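PDB 5H3K: Slr0280 protein from Synechocystis sp., which is of unknown function but carries a phosphodiester glycosidase domain of the NAGPA family and so may cleave sugar phosphodiester bonds. Local coordinates for residues Gly555-Leu558 against Gly559-Ala562; Val474-Val477 against Gly478-Leu481; Thr488-Ala491 against Phe492-Phe495; Pro421-Ile424 against Pro425-Asp428. All blocks are in the same frame, centred on the assembly; numbering follows the deposited sequence.

How the interactions relate
Interaction 1 is the buried member: a polar helix cap beside the sheet strands 531-536 and 572-576. The other three belong to the region round strands 379-392 and 460-466. Strand 481-488 joins two of them, since interaction 2 leads into it and interaction 3 follows from it. Interactions 2 and 4, about 14 Å apart at their nearest atoms, both rest side chains on strand 460-466 and are partly buried, whereas interaction 3 lies largely at the surface. Chemistry follows place: a carboxylate serves the cap, a leucine pair and a turn the loop before strand 481-488, backbone bonds and an asparagine amide the 3-10 segment, and a tyrosine hydroxyl the proline-containing loop.

Interaction 1. Residues Gly555-Leu558 against Gly559-Ala562; sequences GASL and GEFA
Glu560 reaches back from the first turn of helix 558-567 to Ser557, the N-cap residue. Glu560 CB lies 3.9 Å from Ala556 CB. Glu560 CG, placed beside the residue's own backbone N (chi1 -72°), passes 3.3 Å from Ser557 OG. From there the chain runs extended, taking CD along the same hydroxyl and delivering OE1 to the peptide of the cap residue. Ser557 N donates to Glu560 OE1 at 2.9 Å in a nearly straight bond (175°), which meets the carboxylate on its anti side. In return, Glu560 N donates to Ser557 OG at 3.1 Å, and the two reciprocal bonds make a capping box. Regular helical bonding starts at once, with Phe561 N to Ser557 O (2.9 Å) and Ala562 N to Leu558 O (3.0 Å). The side chains of Leu558 and Phe561 pack on Arg531 and Asn575 of strands 531-536 and 572-576. Arg550 forms a salt bridge with Glu560 OE1 and also binds Gly555 O. One carboxylate oxygen thus serves both a peptide N-H and a guanidinium group, tying the approach loop to the helix start, where its negative charge would probably be favoured.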
ATOM      1  N   GLY A 555     -11.562  -6.575  13.873  1.00  8.15           N
ATOM      2  CA  GLY A 555     -10.803  -5.388  13.501  1.00  6.24           C
ATOM      3  C   GLY A 555     -11.362  -4.183  14.242  1.00  7.27           C
ATOM      4  O   GLY A 555     -12.386  -4.282  14.922  1.00  8.64           O
ATOM      5  N   ALA A 556     -10.691  -3.043  14.126  1.00  6.09           N
ATOM      6  CA  ALA A 556     -11.076  -1.858  14.890  1.00  9.09           C
ATOM      7  C   ALA A 556     -12.300  -1.171  14.307  1.00  7.30           C
ATOM      8  O   ALA A 556     -12.491  -1.166  13.098  1.00  5.32           O
ATOM      9  CB  ALA A 556      -9.911  -0.866  14.961  1.00  6.42           C
ATOM     10  N   SER A 557     -13.128  -0.589  15.177  1.00  5.68           N
ATOM     11  CA  SER A 557     -14.119   0.392  14.767  1.00  6.02           C
ATOM     12  C   SER A 557     -13.381   1.689  14.472  1.00  6.89           C
ATOM     13  O   SER A 557     -12.192   1.798  14.763  1.00  6.23           O
ATOM     14  CB  SER A 557     -15.141   0.636  15.882  1.00  8.05           C
ATOM     15  OG  SER A 557     -14.526   1.284  16.987  1.00  7.94           O
ATOM     16  N   LEU A 558     -14.070   2.671  13.892  1.00  7.32           N
ATOM     17  CA  LEU A 558     -13.434   3.970  13.628  1.00  7.60           C
ATOM     18  C   LEU A 558     -12.941   4.647  14.918  1.00  6.30           C
ATOM     19  O   LEU A 558     -11.848   5.225  14.951  1.00  6.13           O
ATOM     20  CB  LEU A 558     -14.375   4.909  12.856  1.00  7.48           C
ATOM     21  CG  LEU A 558     -14.747   4.520  11.423  1.00 10.06           C
ATOM     22  CD1 LEU A 558     -15.911   5.398  10.951  1.00 11.17           C
ATOM     23  CD2 LEU A 558     -13.544   4.658  10.493  1.00  9.17           C
ATOM     24  N   GLY A 559     -13.743   4.586  15.980  1.00  8.10           N
ATOM     25  CA  GLY A 559     -13.345   5.166  17.251  1.00  9.16           C
ATOM     26  C   GLY A 559     -12.136   4.485  17.866  1.00  7.73           C
ATOM     27  O   GLY A 559     -11.234   5.145  18.410  1.00  8.32           O
ATOM     28  N   GLU A 560     -12.128   3.155  17.801  1.00  7.58           N
ATOM     29  CA  GLU A 560     -10.988   2.370  18.264  1.00  8.69           C
ATOM     30  C   GLU A 560      -9.727   2.689  17.476  1.00  7.11           C
ATOM     31  O   GLU A 560      -8.647   2.813  18.056  1.00  6.66           O
ATOM     32  CB  GLU A 560     -11.304   0.874  18.210  1.00  8.43           C
ATOM     33  CG  GLU A 560     -12.296   0.453  19.301  1.00  9.25           C
ATOM     34  CD  GLU A 560     -12.857  -0.950  19.112  1.00 14.74           C
ATOM     35  OE1 GLU A 560     -12.876  -1.443  17.956  1.00 10.82           O
ATOM     36  OE2 GLU A 560     -13.305  -1.552  20.126  1.00 13.24           O
ATOM     37  N   PHE A 561      -9.863   2.823  16.157  1.00  6.02           N
ATOM     38  CA  PHE A 561      -8.713   3.138  15.322  1.00  4.46           C
ATOM     39  C   PHE A 561      -8.151   4.516  15.687  1.00  5.99           C
ATOM     40  O   PHE A 561      -6.939   4.687  15.754  1.00  5.78           O
ATOM     41  CB  PHE A 561      -9.082   3.051  13.831  1.00  3.75           C
ATOM     42  CG  PHE A 561      -7.887   3.077  12.900  1.00  5.12           C
ATOM     43  CD1 PHE A 561      -6.747   2.330  13.182  1.00  5.01           C
ATOM     44  CD2 PHE A 561      -7.922   3.835  11.732  1.00  4.07           C
ATOM     45  CE1 PHE A 561      -5.634   2.348  12.323  1.00  6.43           C
ATOM     46  CE2 PHE A 561      -6.832   3.851  10.862  1.00  3.00           C
ATOM     47  CZ  PHE A 561      -5.682   3.114  11.157  1.00  4.27           C
ATOM     48  N   ALA A 562      -9.029   5.487  15.949  1.00  5.13           N
ATOM     49  CA  ALA A 562      -8.590   6.804  16.427  1.00  6.42           C
ATOM     50  C   ALA A 562      -7.799   6.696  17.732  1.00  8.08           C
ATOM     51  O   ALA A 562      -6.781   7.369  17.912  1.00  7.93           O
ATOM     52  CB  ALA A 562      -9.772   7.733  16.592  1.00  6.62           C
TER

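Interaction 2. Residues Val474-Val477 against Gly478-Leu481; sequences VLAV and GTTL
Leu475 lays its CD2 methyl against CD2 of Leu481 at 3.7 Å, the two side chains crossing at about a right angle. Between them the chain reverses through a type II beta turn from Ala476 to Thr479, in the loop that leads from strand 460-466 to strand 481-488. Both leucines are buried and continue an apolar layer: each touches Ile463 and Thr392, with Tyr433 added beside Leu475 and Ile390, Tyr461 and Val435 round Leu481. The turn itself lies further out, and Ala476, Val477 and Gly478 are exposed.

The usual turn bond runs from Thr479 N to Ala476 O at 3.0 Å. Gly478 takes the third position of the turn with a positive phi of 104°, where a CB would collide with Val477 O; this explains why a residue lacking a side chain suits the place. Backbone bonds of Gly478 and Thr479 with Val440, and of Leu481 with Ser438, set the returning arm beside strand 439-446 and the turn before it.

Thr479 turns its side chain back across the mouth of the turn. Its methyl CG2 lies anti to the backbone N and comes 4.1 Å from Val474 O, a loose approach. OG1, which sits beside the backbone N (chi1 -54°), is 3.8 Å from Ala476 CB. The same hydroxyl gives the turn its second bond: Thr479 OG1 donates to Ala476 O at 2.7 Å, reaching this carbonyl from the same face of its plane as Thr479 N.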
ATOM      1  N   VAL A 474     -25.744  29.586 -22.621  1.00 18.05           N
ATOM      2  CA  VAL A 474     -24.568  30.029 -21.874  1.00 18.48           C
ATOM      3  C   VAL A 474     -23.270  29.497 -22.492  1.00 12.94           C
ATOM      4  O   VAL A 474     -22.263  30.209 -22.557  1.00 15.76           O
ATOM      5  CB  VAL A 474     -24.676  29.611 -20.386  1.00 20.50           C
ATOM      6  CG1 VAL A 474     -23.399  29.930 -19.630  1.00 16.23           C
ATOM      7  CG2 VAL A 474     -25.858  30.314 -19.731  1.00 24.02           C
ATOM      8  N   LEU A 475     -23.304  28.248 -22.946  1.00 13.91           N
ATOM      9  CA  LEU A 475     -22.130  27.612 -23.556  1.00 11.11           C
ATOM     10  C   LEU A 475     -22.297  27.364 -25.052  1.00 15.03           C
ATOM     11  O   LEU A 475     -22.135  26.231 -25.524  1.00 13.96           O
ATOM     12  CB  LEU A 475     -21.816  26.287 -22.860  1.00 10.70           C
ATOM     13  CG  LEU A 475     -21.435  26.385 -21.383  1.00 12.11           C
ATOM     14  CD1 LEU A 475     -21.063  25.005 -20.834  1.00 12.52           C
ATOM     15  CD2 LEU A 475     -20.305  27.371 -21.186  1.00 11.54           C
ATOM     16  N   ALA A 476     -22.605  28.418 -25.802  1.00 13.65           N
ATOM     17  CA  ALA A 476     -22.711  28.306 -27.258  1.00 11.91           C
ATOM     18  C   ALA A 476     -21.379  27.887 -27.888  1.00  9.33           C
ATOM     19  O   ALA A 476     -20.309  28.249 -27.389  1.00  9.14           O
ATOM     20  CB  ALA A 476     -23.185  29.624 -27.851  1.00 14.87           C
ATOM     21  N   VAL A 477     -21.444  27.135 -28.985  1.00  6.97           N
ATOM     22  CA  VAL A 477     -20.243  26.803 -29.763  1.00  8.69           C
ATOM     23  C   VAL A 477     -19.482  28.089 -30.118  1.00 11.72           C
ATOM     24  O   VAL A 477     -20.068  29.054 -30.638  1.00 10.04           O
ATOM     25  CB  VAL A 477     -20.606  25.999 -31.046  1.00 10.18           C
ATOM     26  CG1 VAL A 477     -19.382  25.785 -31.939  1.00 10.80           C
ATOM     27  CG2 VAL A 477     -21.243  24.658 -30.672  1.00 11.55           C
ATOM     28  N   GLY A 478     -18.193  28.122 -29.792  1.00  8.36           N
ATOM     29  CA  GLY A 478     -17.382  29.302 -30.039  1.00  8.61           C
ATOM     30  C   GLY A 478     -17.086  30.108 -28.792  1.00 12.12           C
ATOM     31  O   GLY A 478     -16.174  30.946 -28.792  1.00 11.34           O
ATOM     32  N   THR A 479     -17.851  29.871 -27.725  1.00  8.35           N
ATOM     33  CA  THR A 479     -17.637  30.599 -26.468  1.00 11.63           C
ATOM     34  C   THR A 479     -16.253  30.295 -25.875  1.00 11.38           C
ATOM     35  O   THR A 479     -15.816  29.131 -25.838  1.00 11.03           O
ATOM     36  CB  THR A 479     -18.738  30.267 -25.424  1.00 12.38           C
ATOM     37  OG1 THR A 479     -20.024  30.502 -26.009  1.00 13.34           O
ATOM     38  CG2 THR A 479     -18.599  31.143 -24.184  1.00 13.72           C
ATOM     39  N   THR A 480     -15.567  31.344 -25.427  1.00  9.37           N
ATOM     40  CA  THR A 480     -14.266  31.222 -24.764  1.00 13.15           C
ATOM     41  C   THR A 480     -14.473  31.007 -23.258  1.00 13.36           C
ATOM     42  O   THR A 480     -15.364  31.613 -22.672  1.00  9.78           O
ATOM     43  CB  THR A 480     -13.411  32.485 -25.024  1.00 16.76           C
ATOM     44  OG1 THR A 480     -12.977  32.481 -26.392  1.00 20.11           O
ATOM     45  CG2 THR A 480     -12.179  32.513 -24.134  1.00 20.15           C
ATOM     46  N   LEU A 481     -13.673  30.131 -22.638  1.00 11.37           N
ATOM     47  CA  LEU A 481     -13.858  29.806 -21.219  1.00 11.17           C
ATOM     48  C   LEU A 481     -12.568  29.928 -20.426  1.00 10.97           C
ATOM     49  O   LEU A 481     -11.484  29.586 -20.910  1.00 12.01           O
ATOM     50  CB  LEU A 481     -14.411  28.385 -21.037  1.00 11.58           C
ATOM     51  CG  LEU A 481     -15.735  28.005 -21.691  1.00 12.53           C
ATOM     52  CD1 LEU A 481     -16.002  26.519 -21.489  1.00 10.95           C
ATOM     53  CD2 LEU A 481     -16.877  28.822 -21.115  1.00 14.90           C
TER

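Interaction 3. Residues Thr488-Ala491 against Phe492-Phe495; sequences TPEA and FNAF
Pro489 O, Glu490 O and Ala491 O accept in turn from Phe492 N (3.0 Å), Asn493 N (3.0 Å) and Ala494 N (3.2 Å), each donor standing above the plane of its carbonyl. The winding starts after a cis peptide bond before Pro489, whose ring lies side by side with Phe492 and points the same way; Pro489 CD comes 3.5 Å from Phe492 CD2. The buried phenyl ring continues onto Ala370, Ala372 and Leu384 of the sheet. Asn493 folds back so that its CG stays beside its own backbone N (chi1 -63°), and ND2 donates to Glu490 O at 2.9 Å. That carbonyl is therefore gripped twice, from one face of its plane, while Asn493 OD1 accepts from Ser487 N. With an alanine at Asn493, Glu490 O would probably keep its backbone donor alone and Ser487 N would lose its side-chain acceptor. The Glu490 chain bends at chi2, and its OE1 forms a salt bridge with Arg486. Further on, Phe495 brings its ring edge to Ala491 O, 3.2 Å from CD2. Successive bonds spanning three residues are the signature of a 3-10 helix, which here joins strand 481-488 to strand 497-500.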
ATOM      1  N   THR A 488     -10.875  24.682  -0.282  1.00  8.13           N
ATOM      2  CA  THR A 488     -11.251  25.106   1.065  1.00  8.91           C
ATOM      3  C   THR A 488     -11.002  23.898   1.958  1.00 10.62           C
ATOM      4  O   THR A 488     -11.366  22.782   1.594  1.00  8.40           O
ATOM      5  CB  THR A 488     -12.735  25.525   1.132  1.00 12.64           C
ATOM      6  OG1 THR A 488     -12.960  26.632   0.247  1.00 13.55           O
ATOM      7  CG2 THR A 488     -13.129  25.942   2.548  1.00 15.55           C
ATOM      8  N   PRO A 489     -10.348  24.093   3.116  1.00 10.41           N
ATOM      9  CA  PRO A 489      -9.797  25.336   3.686  1.00 10.39           C
ATOM     10  C   PRO A 489      -8.728  25.977   2.804  1.00 10.42           C
ATOM     11  O   PRO A 489      -8.034  25.272   2.071  1.00  7.91           O
ATOM     12  CB  PRO A 489      -9.136  24.872   5.001  1.00 12.43           C
ATOM     13  CG  PRO A 489      -9.657  23.511   5.280  1.00 10.27           C
ATOM     14  CD  PRO A 489     -10.105  22.917   3.976  1.00 11.17           C
ATOM     15  N   GLU A 490      -8.594  27.294   2.899  1.00  8.32           N
ATOM     16  CA  GLU A 490      -7.613  28.042   2.106  1.00 10.41           C
ATOM     17  C   GLU A 490      -6.189  27.483   2.130  1.00  8.23           C
ATOM     18  O   GLU A 490      -5.476  27.548   1.121  1.00  9.89           O
ATOM     19  CB  GLU A 490      -7.626  29.511   2.531  1.00 12.15           C
ATOM     20  CG  GLU A 490      -6.876  30.472   1.595  1.00 15.28           C
ATOM     21  CD  GLU A 490      -7.463  30.547   0.187  1.00 15.82           C
ATOM     22  OE1 GLU A 490      -8.643  30.169  -0.018  1.00 14.17           O
ATOM     23  OE2 GLU A 490      -6.731  30.996  -0.729  1.00 16.43           O
ATOM     24  N   ALA A 491      -5.766  26.922   3.263  1.00  8.85           N
ATOM     25  CA  ALA A 491      -4.396  26.416   3.377  1.00  9.83           C
ATOM     26  C   ALA A 491      -4.058  25.333   2.358  1.00  8.04           C
ATOM     27  O   ALA A 491      -2.886  25.145   2.023  1.00  7.37           O
ATOM     28  CB  ALA A 491      -4.108  25.911   4.792  1.00 11.05           C
ATOM     29  N   PHE A 492      -5.065  24.618   1.867  1.00  8.13           N
ATOM     30  CA  PHE A 492      -4.823  23.544   0.908  1.00  7.50           C
ATOM     31  C   PHE A 492      -4.268  24.077  -0.405  1.00  9.25           C
ATOM     32  O   PHE A 492      -3.565  23.363  -1.122  1.00  6.50           O
ATOM     33  CB  PHE A 492      -6.088  22.719   0.661  1.00  6.42           C
ATOM     34  CG  PHE A 492      -6.263  21.581   1.633  1.00  7.48           C
ATOM     35  CD1 PHE A 492      -5.677  20.347   1.385  1.00  9.62           C
ATOM     36  CD2 PHE A 492      -7.017  21.746   2.787  1.00 12.54           C
ATOM     37  CE1 PHE A 492      -5.837  19.283   2.281  1.00  6.97           C
ATOM     38  CE2 PHE A 492      -7.187  20.694   3.689  1.00 12.16           C
ATOM     39  CZ  PHE A 492      -6.592  19.464   3.438  1.00  7.67           C
ATOM     40  N   ASN A 493      -4.563  25.335  -0.723  1.00  7.98           N
ATOM     41  CA  ASN A 493      -4.073  25.914  -1.976  1.00  8.79           C
ATOM     42  C   ASN A 493      -2.547  26.029  -2.065  1.00  8.26           C
ATOM     43  O   ASN A 493      -1.978  26.186  -3.155  1.00  9.21           O
ATOM     44  CB  ASN A 493      -4.738  27.261  -2.227  1.00  7.57           C
ATOM     45  CG  ASN A 493      -6.223  27.130  -2.396  1.00  6.85           C
ATOM     46  OD1 ASN A 493      -6.698  26.600  -3.406  1.00  6.97           O
ATOM     47  ND2 ASN A 493      -6.975  27.579  -1.398  1.00  9.41           N
ATOM     48  N   ALA A 494      -1.883  25.938  -0.921  1.00  5.95           N
ATOM     49  CA  ALA A 494      -0.428  26.019  -0.892  1.00  6.55           C
ATOM     50  C   ALA A 494       0.247  24.715  -1.294  1.00  8.67           C
ATOM     51  O   ALA A 494       1.441  24.709  -1.609  1.00  9.86           O
ATOM     52  CB  ALA A 494       0.046  26.447   0.496  1.00  8.62           C
ATOM     53  N   PHE A 495      -0.491  23.602  -1.283  1.00  6.20           N
ATOM     54  CA  PHE A 495       0.165  22.296  -1.412  1.00  5.91           C
ATOM     55  C   PHE A 495      -0.093  21.625  -2.758  1.00  7.79           C
ATOM     56  O   PHE A 495      -1.243  21.469  -3.163  1.00  7.20           O
ATOM     57  CB  PHE A 495      -0.247  21.368  -0.259  1.00  6.70           C
ATOM     58  CG  PHE A 495       0.125  21.901   1.101  1.00  6.63           C
ATOM     59  CD1 PHE A 495       1.371  21.635   1.646  1.00  7.52           C
ATOM     60  CD2 PHE A 495      -0.761  22.704   1.821  1.00  7.82           C
ATOM     61  CE1 PHE A 495       1.729  22.142   2.917  1.00  9.63           C
ATOM     62  CE2 PHE A 495      -0.415  23.217   3.078  1.00  9.31           C
ATOM     63  CZ  PHE A 495       0.827  22.928   3.627  1.00  8.36           C
TER

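Interaction 4. Residues Pro421-Ile424 against Pro425-Asp428; sequences PSYI and PLSD
Tyr423 OH is gripped by three groups: it accepts a rather long bond from Leu426 N at 3.3 Å (145°), and it is hydrogen-bonded to Glu430 OE2 and Arg466 NH2. The tyrosine belongs to the short strand 422-423, which pairs antiparallel with strand 454-455, and its ring bridges the end of that strand and the proline-containing loop leading to strand 430-436. With CG anti to the backbone N (chi1 171°), the ring runs forward along the chain rather than standing off it, and so lies beside the residues that follow.

Pro425 passes beneath this ring, its N over one face and its CA 3.6 Å from Tyr423 CE2. The proline ring itself stands further off, CB lying 4.3 Å from Tyr423 CE2. Leu426 comes near the hydroxyl end, its CG 4.3 Å from Tyr423 CE1. Further cover for the tyrosine is supplied by Leu462 and Ile464 of strand 460-466 and by Tyr415, whose ring stacks with it.

Glu430 also takes Ser427 OG, so one carboxylate links the tyrosine hydroxyl with the loop beyond it. A phenylalanine in place of Tyr423 is likely to cost Leu426 N this acceptor, leaving it a weak bond to Glu430, and to deprive Glu430 and Arg466 of the hydroxyl they share. The end of the Ile424 side chain leads away from the loop, yet its CG2 methyl, anti to the backbone N, still lies 3.6 Å from Pro425 CD.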
ATOM      1  N   PRO A 421      -8.207   9.173 -21.881  1.00 19.30           N
ATOM      2  CA  PRO A 421      -8.499   9.578 -23.260  1.00 15.90           C
ATOM      3  C   PRO A 421      -9.992   9.717 -23.546  1.00 18.17           C
ATOM      4  O   PRO A 421     -10.349  10.422 -24.490  1.00 18.14           O
ATOM      5  CB  PRO A 421      -7.915   8.423 -24.091  1.00 20.82           C
ATOM      6  CG  PRO A 421      -6.835   7.847 -23.222  1.00 19.50           C
ATOM      7  CD  PRO A 421      -7.420   7.927 -21.829  1.00 18.59           C
ATOM      8  N   SER A 422     -10.850   9.079 -22.756  1.00 14.05           N
ATOM      9  CA  SER A 422     -12.285   9.140 -23.040  1.00 17.43           C
ATOM     10  C   SER A 422     -13.172   9.230 -21.803  1.00 18.49           C
ATOM     11  O   SER A 422     -12.727   8.980 -20.681  1.00 18.65           O
ATOM     12  CB  SER A 422     -12.715   7.945 -23.906  1.00 22.83           C
ATOM     13  OG  SER A 422     -12.972   6.804 -23.108  1.00 26.14           O
ATOM     14  N   TYR A 423     -14.428   9.599 -22.021  1.00 14.92           N
ATOM     15  CA  TYR A 423     -15.431   9.601 -20.968  1.00 16.69           C
ATOM     16  C   TYR A 423     -16.645   8.777 -21.388  1.00 20.58           C
ATOM     17  O   TYR A 423     -17.122   8.890 -22.517  1.00 20.00           O
ATOM     18  CB  TYR A 423     -15.852  11.034 -20.622  1.00 11.81           C
ATOM     19  CG  TYR A 423     -17.046  11.085 -19.699  1.00 15.14           C
ATOM     20  CD1 TYR A 423     -16.924  10.766 -18.351  1.00 14.22           C
ATOM     21  CD2 TYR A 423     -18.302  11.449 -20.171  1.00 14.95           C
ATOM     22  CE1 TYR A 423     -18.021  10.798 -17.502  1.00 13.04           C
ATOM     23  CE2 TYR A 423     -19.402  11.491 -19.328  1.00 13.88           C
ATOM     24  CZ  TYR A 423     -19.259  11.169 -17.993  1.00 13.94           C
ATOM     25  OH  TYR A 423     -20.357  11.204 -17.156  1.00 14.95           O
ATOM     26  N   ILE A 424     -17.124   7.926 -20.485  1.00 20.22           N
ATOM     27  CA  ILE A 424     -18.354   7.170 -20.701  1.00 17.20           C
ATOM     28  C   ILE A 424     -19.364   7.653 -19.677  1.00 17.25           C
ATOM     29  O   ILE A 424     -19.041   7.709 -18.487  1.00 17.25           O
ATOM     30  CB  ILE A 424     -18.117   5.658 -20.489  1.00 24.35           C
ATOM     31  CG1 ILE A 424     -17.085   5.133 -21.481  1.00 21.39           C
ATOM     32  CG2 ILE A 424     -19.422   4.889 -20.600  1.00 20.17           C
ATOM     33  CD1 ILE A 424     -16.659   3.700 -21.223  1.00 24.68           C
ATOM     34  N   PRO A 425     -20.589   8.010 -20.120  1.00 19.93           N
ATOM     35  CA  PRO A 425     -21.529   8.635 -19.177  1.00 19.69           C
ATOM     36  C   PRO A 425     -21.826   7.747 -17.975  1.00 22.10           C
ATOM     37  O   PRO A 425     -21.977   6.536 -18.132  1.00 21.14           O
ATOM     38  CB  PRO A 425     -22.796   8.880 -20.018  1.00 19.99           C
ATOM     39  CG  PRO A 425     -22.609   8.108 -21.283  1.00 21.26           C
ATOM     40  CD  PRO A 425     -21.135   7.940 -21.490  1.00 21.98           C
ATOM     41  N   LEU A 426     -21.888   8.348 -16.791  1.00 18.51           N
ATOM     42  CA  LEU A 426     -22.082   7.595 -15.558  1.00 19.69           C
ATOM     43  C   LEU A 426     -23.521   7.676 -15.083  1.00 20.38           C
ATOM     44  O   LEU A 426     -23.908   6.987 -14.143  1.00 21.38           O
ATOM     45  CB  LEU A 426     -21.144   8.110 -14.467  1.00 17.15           C
ATOM     46  CG  LEU A 426     -19.640   7.936 -14.661  1.00 20.00           C
ATOM     47  CD1 LEU A 426     -18.872   8.691 -13.580  1.00 11.90           C
ATOM     48  CD2 LEU A 426     -19.275   6.458 -14.643  1.00 22.63           C
ATOM     49  N   SER A 427     -24.310   8.535 -15.718  1.00 18.60           N
ATOM     50  CA  SER A 427     -25.736   8.653 -15.408  1.00 18.10           C
ATOM     51  C   SER A 427     -26.515   8.873 -16.703  1.00 20.97           C
ATOM     52  O   SER A 427     -25.921   9.190 -17.737  1.00 19.32           O
ATOM     53  CB  SER A 427     -26.005   9.797 -14.427  1.00 19.05           C
ATOM     54  OG  SER A 427     -25.787  11.073 -15.021  1.00 19.37           O
ATOM     55  N   ASP A 428     -27.833   8.687 -16.659  1.00 22.34           N
ATOM     56  CA  ASP A 428     -28.663   8.920 -17.839  1.00 22.29           C
ATOM     57  C   ASP A 428     -28.918  10.407 -18.055  1.00 20.61           C
ATOM     58  O   ASP A 428     -28.866  11.197 -17.108  1.00 19.75           O
ATOM     59  CB  ASP A 428     -30.014   8.214 -17.716  1.00 23.62           C
ATOM     60  CG  ASP A 428     -29.894   6.714 -17.679  1.00 25.84           C
ATOM     61  OD1 ASP A 428     -30.875   6.065 -17.249  1.00 27.57           O
ATOM     62  OD2 ASP A 428     -28.832   6.187 -18.079  1.00 29.66           O
TER